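Local atomic coordinates of N-terminal acetyltransferase-like protein (Chaetomium thermophilum, PDB entry 5NNP), a protein that probably serves as the helical-repeat auxiliary subunit of an N-terminal acetyltransferase complex, which transfers acetyl groups to protein N termini. Residues Gln380-Tyr385 against Leu394-Lys399; Met386-Thr391 against Phe418-Asp423. All coordinates share one frame; numbering follows the deposited sequence.

How the contacts relate
Contact 1 and contact 2 have centres about 8 Å apart, and they interleave in sequence, 386-391 falling between the two segments of contact 1. Both draw on helix 390-403: contact 1 joins its 394-399 part to the end of helix 369-381 and the loop behind it, while contact 2 joins its first turn and the preceding loop to the end of helix 408-421. Two probable hydrogen bonds tie them together: Y382 O lies 2.7 Å from D389 N, and N383 OD1 lies 2.8 Å from H420 ND1. N383 OD1 also packs 3.4 Å from L390 CD2. A bound phosphate, probably from crystallisation, lies near contact 2, about 6 Å from the H420 side chain.

Contact 1 of 2, residues Gln380-Tyr385 against Leu394-Lys399; sequences QHYNYY and LEYVEK
Y382 and Y396 carry this contact, which is aromatic and apolar. The two rings have planes only 10° apart, yet their centroids are 5.8 Å from each other, so they are slid apart and barely overlap. What touches is one flank of each: Y382 CE2 comes to 3.7 Å from Y396 CE2, and Y382 CD2 is equally near that same Y396 carbon. Both side chains set out toward the opposing segment with CG anti to the carbonyl carbon and beside the backbone N (chi1 -70° in Y382, -78° in Y396), which carries both rings in between the segments, where their CD2-CE2 sides meet. On the other side of the Y382 plane, H381 CD2 sits 3.5 Å above the ring centre, so the phenol ring is flanked by its neighbour in sequence as well as by Y396.

Polar interactions lie around the tyrosine pair, with no hydrogen bond crossing between 380-385 and 394-399. R392 makes a cation-pi contact with Y382 and a weak hydrogen bond to Y396 OH, so one arginine lies against the Y382 ring and also reaches, weakly, the Y396 hydroxyl; E347 adds a second weak bond to that hydroxyl. Y396 also packs on L378 and A379 of helix 369-381.

Backbone bonds hold the turn that carries Y382. Q380 O accepts from N383 N at 3.0 Å and from Y384 N at 2.9 Å. On the opposing side, L394 O receives E398 N at 3.0 Å, as expected in a continuing helix.

The contact thus joins the end of helix 369-381 to the flank of helix 390-403, two helices linked by a short loop within a predicted tetratricopeptide repeat, an arrangement consistent with the helix-turn-helix hairpin of that motif.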
loop_
_atom_site.group_PDB
_atom_site.type_symbol
_atom_site.label_atom_id
_atom_site.label_comp_id
_atom_site.label_asym_id
_atom_site.label_seq_id
_atom_site.Cartn_x
_atom_site.Cartn_y
_atom_site.Cartn_z
ATOM N N GLN A 380 4.492 1.216 -31.113
ATOM C CA GLN A 380 4.344 0.509 -29.862
ATOM C C GLN A 380 3.859 -0.915 -30.070
ATOM O O GLN A 380 4.290 -1.823 -29.365
ATOM C CB GLN A 380 3.400 1.279 -28.944
ATOM C CG GLN A 380 4.092 2.466 -28.342
ATOM C CD GLN A 380 3.227 3.194 -27.379
ATOM O OE1 GLN A 380 2.185 3.748 -27.746
ATOM N NE2 GLN A 380 3.638 3.201 -26.127
ATOM N N HIS A 381 2.969 -1.099 -31.039
ATOM C CA HIS A 381 2.485 -2.430 -31.397
ATOM C C HIS A 381 3.652 -3.380 -31.623
ATOM O O HIS A 381 3.731 -4.445 -31.021
ATOM C CB HIS A 381 1.612 -2.362 -32.657
ATOM C CG HIS A 381 1.052 -3.684 -33.091
ATOM N ND1 HIS A 381 -0.213 -4.111 -32.736
ATOM C CD2 HIS A 381 1.573 -4.661 -33.872
ATOM C CE1 HIS A 381 -0.439 -5.297 -33.269
ATOM N NE2 HIS A 381 0.628 -5.654 -33.961
ATOM N N TYR A 382 4.566 -2.970 -32.488
ATOM C CA TYR A 382 5.661 -3.823 -32.888
ATOM C C TYR A 382 6.822 -3.792 -31.905
ATOM O O TYR A 382 7.817 -4.489 -32.084
ATOM C CB TYR A 382 6.109 -3.426 -34.281
ATOM C CG TYR A 382 5.077 -3.806 -35.298
ATOM C CD1 TYR A 382 4.893 -5.141 -35.660
ATOM C CD2 TYR A 382 4.269 -2.850 -35.881
ATOM C CE1 TYR A 382 3.940 -5.508 -36.588
ATOM C CE2 TYR A 382 3.316 -3.204 -36.808
ATOM C CZ TYR A 382 3.153 -4.535 -37.158
ATOM O OH TYR A 382 2.199 -4.885 -38.081
ATOM N N ASN A 383 6.681 -2.997 -30.850
ATOM C CA ASN A 383 7.639 -3.027 -29.758
ATOM C C ASN A 383 7.152 -3.970 -28.652
ATOM O O ASN A 383 7.938 -4.504 -27.868
ATOM C CB ASN A 383 7.853 -1.625 -29.212
ATOM C CG ASN A 383 9.091 -1.523 -28.357
ATOM O OD1 ASN A 383 10.056 -2.276 -28.541
ATOM N ND2 ASN A 383 9.072 -0.595 -27.407
ATOM N N TYR A 384 5.842 -4.180 -28.613
ATOM C CA TYR A 384 5.210 -5.009 -27.598
ATOM C C TYR A 384 5.606 -6.484 -27.775
ATOM O O TYR A 384 5.690 -6.994 -28.896
ATOM C CB TYR A 384 3.689 -4.835 -27.663
ATOM C CG TYR A 384 2.953 -5.343 -26.452
ATOM C CD1 TYR A 384 3.191 -4.805 -25.197
ATOM C CD2 TYR A 384 2.005 -6.345 -26.563
ATOM C CE1 TYR A 384 2.515 -5.262 -24.080
ATOM C CE2 TYR A 384 1.323 -6.803 -25.456
ATOM C CZ TYR A 384 1.585 -6.258 -24.218
ATOM O OH TYR A 384 0.910 -6.711 -23.113
ATOM N N TYR A 385 5.849 -7.168 -26.664
ATOM C CA TYR A 385 6.454 -8.489 -26.721
ATOM C C TYR A 385 5.516 -9.522 -27.344
ATOM O O TYR A 385 5.946 -10.577 -27.818
ATOM C CB TYR A 385 6.878 -8.925 -25.316
ATOM C CG TYR A 385 5.735 -9.329 -24.417
ATOM C CD1 TYR A 385 5.067 -8.389 -23.641
ATOM C CD2 TYR A 385 5.328 -10.663 -24.335
ATOM C CE1 TYR A 385 4.021 -8.765 -22.813
ATOM C CE2 TYR A 385 4.284 -11.051 -23.513
ATOM C CZ TYR A 385 3.634 -10.100 -22.755
ATOM O OH TYR A 385 2.593 -10.485 -21.939
ATOM N N LEU A 394 11.064 0.363 -35.050
ATOM C CA LEU A 394 12.004 1.449 -35.280
ATOM C C LEU A 394 11.559 2.338 -36.427
ATOM O O LEU A 394 11.565 3.565 -36.299
ATOM C CB LEU A 394 13.391 0.898 -35.583
ATOM C CG LEU A 394 14.486 1.306 -34.603
ATOM C CD1 LEU A 394 15.847 0.974 -35.170
ATOM C CD2 LEU A 394 14.377 2.777 -34.239
ATOM N N GLU A 395 11.190 1.716 -37.550
ATOM C CA GLU A 395 10.752 2.463 -38.725
ATOM C C GLU A 395 9.578 3.366 -38.390
ATOM O O GLU A 395 9.582 4.541 -38.753
ATOM C CB GLU A 395 10.355 1.530 -39.864
ATOM C CG GLU A 395 11.423 0.556 -40.261
ATOM C CD GLU A 395 10.878 -0.553 -41.141
ATOM O OE1 GLU A 395 9.646 -0.587 -41.356
ATOM O OE2 GLU A 395 11.680 -1.388 -41.611
ATOM N N TYR A 396 8.576 2.810 -37.706
ATOM C CA TYR A 396 7.371 3.560 -37.372
ATOM C C TYR A 396 7.649 4.723 -36.421
ATOM O O TYR A 396 7.077 5.805 -36.581
ATOM C CB TYR A 396 6.312 2.650 -36.755
ATOM C CG TYR A 396 5.562 1.795 -37.748
ATOM C CD1 TYR A 396 4.748 2.364 -38.715
ATOM C CD2 TYR A 396 5.649 0.417 -37.702
ATOM C CE1 TYR A 396 4.052 1.573 -39.622
ATOM C CE2 TYR A 396 4.967 -0.372 -38.596
ATOM C CZ TYR A 396 4.169 0.205 -39.552
ATOM O OH TYR A 396 3.484 -0.597 -40.431
ATOM N N VAL A 397 8.515 4.514 -35.435
ATOM C CA VAL A 397 8.800 5.591 -34.499
ATOM C C VAL A 397 9.587 6.699 -35.193
ATOM O O VAL A 397 9.379 7.877 -34.909
ATOM C CB VAL A 397 9.570 5.104 -33.253
ATOM C CG1 VAL A 397 9.958 6.263 -32.359
ATOM C CG2 VAL A 397 8.723 4.126 -32.470
ATOM N N GLU A 398 10.480 6.327 -36.100
ATOM C CA GLU A 398 11.254 7.316 -36.843
ATOM C C GLU A 398 10.371 8.178 -37.754
ATOM O O GLU A 398 10.617 9.380 -37.910
ATOM C CB GLU A 398 12.352 6.642 -37.683
ATOM C CG GLU A 398 13.606 6.263 -36.903
ATOM C CD GLU A 398 14.291 7.458 -36.237
ATOM O OE1 GLU A 398 15.196 7.230 -35.413
ATOM O OE2 GLU A 398 13.942 8.626 -36.534
ATOM N N LYS A 399 9.356 7.566 -38.357
ATOM C CA LYS A 399 8.431 8.306 -39.198
ATOM C C LYS A 399 7.618 9.265 -38.349
ATOM O O LYS A 399 7.320 10.379 -38.769
ATOM C CB LYS A 399 7.505 7.364 -39.967
ATOM C CG LYS A 399 8.171 6.649 -41.132
ATOM C CD LYS A 399 7.154 6.202 -42.149
ATOM C CE LYS A 399 7.763 5.309 -43.221
ATOM N NZ LYS A 399 7.848 3.895 -42.764
#

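Contact 2 of 2, residues Met386-Thr391 against Phe418-Asp423; sequences MSRDLT and FKHQGD
H420 ND1 is hydrogen-bonded to N383 OD1, and this bond helps fix the rotation of the imidazole on which R388 rests. The guanidinium of R388 lies flat on the ring, with centres 3.7 Å apart and planes at 25°. R388 NH2 stands 3.1 Å above the ring plane of H420, over its centre, and its nearness to the ring nitrogens is stacking, since the angles are poor for a hydrogen bond. The arginine leaves its backbone with CG anti to N and then bends at chi3 (-70°), laying the planar end over the imidazole; R388 NE is bonded to N383 O. With an alanine here instead of H420, the guanidinium would probably lose the surface it stacks on and N383 OD1 its imidazole partner.

The contact sets the start of helix 390-403, in a predicted tetratricopeptide repeat, against the end of helix 408-421, the next helix along the chain. D389 is the N-cap of the first, its OD1 accepting from R392 N and weakly from T391 N; G422 closes the second in a Schellman motif.

Between these ends the contact is apolar. L390 CD1 meets H420 CB at 3.6 Å, the two side chains crossing at about a right angle, and the same methyl reaches Q421 CG at 3.7 Å. Farther out, K419 NZ pairs with the bound phosphate ion, a partner outside the two segments.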
loop_
_atom_site.group_PDB
_atom_site.type_symbol
_atom_site.label_atom_id
_atom_site.label_comp_id
_atom_site.label_asym_id
_atom_site.label_seq_id
_atom_site.Cartn_x
_atom_site.Cartn_y
_atom_site.Cartn_z
ATOM N N MET A 386 4.231 -9.205 -27.356
ATOM C CA MET A 386 3.235 -10.122 -27.881
ATOM C C MET A 386 3.160 -10.049 -29.396
ATOM O O MET A 386 2.679 -10.972 -30.049
ATOM C CB MET A 386 1.867 -9.827 -27.267
ATOM C CG MET A 386 1.853 -9.915 -25.747
ATOM S SD MET A 386 0.425 -10.820 -25.135
ATOM C CE MET A 386 0.532 -12.300 -26.146
ATOM N N SER A 387 3.644 -8.947 -29.950
ATOM C CA SER A 387 3.647 -8.758 -31.396
ATOM C C SER A 387 4.960 -8.144 -31.872
ATOM O O SER A 387 4.991 -7.408 -32.854
ATOM C CB SER A 387 2.472 -7.875 -31.810
ATOM O OG SER A 387 2.278 -6.823 -30.882
ATOM N N ARG A 388 6.047 -8.475 -31.179
ATOM C CA ARG A 388 7.317 -7.785 -31.373
ATOM C C ARG A 388 7.910 -7.952 -32.762
ATOM O O ARG A 388 8.010 -9.065 -33.298
ATOM C CB ARG A 388 8.336 -8.251 -30.335
ATOM C CG ARG A 388 9.652 -7.493 -30.382
ATOM C CD ARG A 388 10.385 -7.617 -29.060
ATOM N NE ARG A 388 9.710 -6.868 -28.005
ATOM C CZ ARG A 388 9.970 -7.009 -26.711
ATOM N NH1 ARG A 388 10.888 -7.881 -26.319
ATOM N NH2 ARG A 388 9.313 -6.284 -25.810
ATOM N N ASP A 389 8.294 -6.815 -33.329
ATOM C CA ASP A 389 9.117 -6.753 -34.525
ATOM C C ASP A 389 9.912 -5.459 -34.422
ATOM O O ASP A 389 9.483 -4.417 -34.906
ATOM C CB ASP A 389 8.261 -6.797 -35.790
ATOM C CG ASP A 389 9.093 -6.799 -37.066
ATOM O OD1 ASP A 389 10.225 -6.267 -37.055
ATOM O OD2 ASP A 389 8.606 -7.330 -38.088
ATOM N N LEU A 390 11.066 -5.536 -33.774
ATOM C CA LEU A 390 11.790 -4.342 -33.374
ATOM C C LEU A 390 12.246 -3.515 -34.569
ATOM O O LEU A 390 12.394 -2.296 -34.469
ATOM C CB LEU A 390 12.987 -4.717 -32.505
ATOM C CG LEU A 390 12.615 -5.435 -31.209
ATOM C CD1 LEU A 390 13.846 -5.628 -30.352
ATOM C CD2 LEU A 390 11.545 -4.662 -30.451
ATOM N N THR A 391 12.454 -4.164 -35.705
ATOM C CA THR A 391 12.893 -3.424 -36.875
ATOM C C THR A 391 11.774 -2.519 -37.380
ATOM O O THR A 391 11.978 -1.325 -37.613
ATOM C CB THR A 391 13.348 -4.354 -37.994
ATOM O OG1 THR A 391 14.544 -5.036 -37.589
ATOM C CG2 THR A 391 13.617 -3.543 -39.242
ATOM N N PHE A 418 15.433 0.356 -28.432
ATOM C CA PHE A 418 16.864 0.133 -28.248
ATOM C C PHE A 418 17.097 -0.803 -27.081
ATOM O O PHE A 418 17.820 -1.788 -27.211
ATOM C CB PHE A 418 17.600 1.446 -28.016
ATOM C CG PHE A 418 17.691 2.300 -29.237
ATOM C CD1 PHE A 418 17.696 1.720 -30.496
ATOM C CD2 PHE A 418 17.767 3.679 -29.131
ATOM C CE1 PHE A 418 17.786 2.499 -31.630
ATOM C CE2 PHE A 418 17.849 4.465 -30.258
ATOM C CZ PHE A 418 17.861 3.876 -31.512
ATOM N N LYS A 419 16.483 -0.483 -25.944
ATOM C CA LYS A 419 16.512 -1.374 -24.791
ATOM C C LYS A 419 16.235 -2.826 -25.201
ATOM O O LYS A 419 17.021 -3.719 -24.892
ATOM C CB LYS A 419 15.498 -0.933 -23.731
ATOM C CG LYS A 419 15.688 -1.646 -22.394
ATOM C CD LYS A 419 14.516 -1.459 -21.461
ATOM C CE LYS A 419 13.468 -2.533 -21.691
ATOM N NZ LYS A 419 12.248 -2.353 -20.845
ATOM N N HIS A 420 15.131 -3.053 -25.913
ATOM C CA HIS A 420 14.779 -4.405 -26.337
ATOM C C HIS A 420 15.784 -4.971 -27.326
ATOM O O HIS A 420 16.003 -6.182 -27.364
ATOM C CB HIS A 420 13.385 -4.442 -26.949
ATOM C CG HIS A 420 12.291 -4.157 -25.970
ATOM N ND1 HIS A 420 11.140 -3.477 -26.316
ATOM C CD2 HIS A 420 12.164 -4.465 -24.660
ATOM C CE1 HIS A 420 10.354 -3.378 -25.261
ATOM N NE2 HIS A 420 10.953 -3.966 -24.240
ATOM N N GLN A 421 16.399 -4.105 -28.130
ATOM C CA GLN A 421 17.469 -4.555 -29.027
ATOM C C GLN A 421 18.739 -4.906 -28.253
ATOM O O GLN A 421 19.649 -5.545 -28.792
ATOM C CB GLN A 421 17.770 -3.495 -30.086
ATOM C CG GLN A 421 16.700 -3.411 -31.164
ATOM C CD GLN A 421 16.950 -2.294 -32.162
ATOM O OE1 GLN A 421 17.682 -1.348 -31.880
ATOM N NE2 GLN A 421 16.334 -2.398 -33.333
ATOM N N GLY A 422 18.794 -4.480 -26.992
ATOM C CA GLY A 422 19.904 -4.794 -26.105
ATOM C C GLY A 422 20.946 -3.697 -25.981
ATOM O O GLY A 422 21.948 -3.852 -25.269
ATOM N N ASP A 423 20.709 -2.586 -26.677
ATOM C CA ASP A 423 21.639 -1.472 -26.671
ATOM C C ASP A 423 21.301 -0.513 -25.526
ATOM O O ASP A 423 20.676 0.535 -25.734
ATOM C CB ASP A 423 21.614 -0.745 -28.014
ATOM C CG ASP A 423 22.855 0.112 -28.246
ATOM O OD1 ASP A 423 23.553 0.456 -27.262
ATOM O OD2 ASP A 423 23.133 0.448 -29.418
#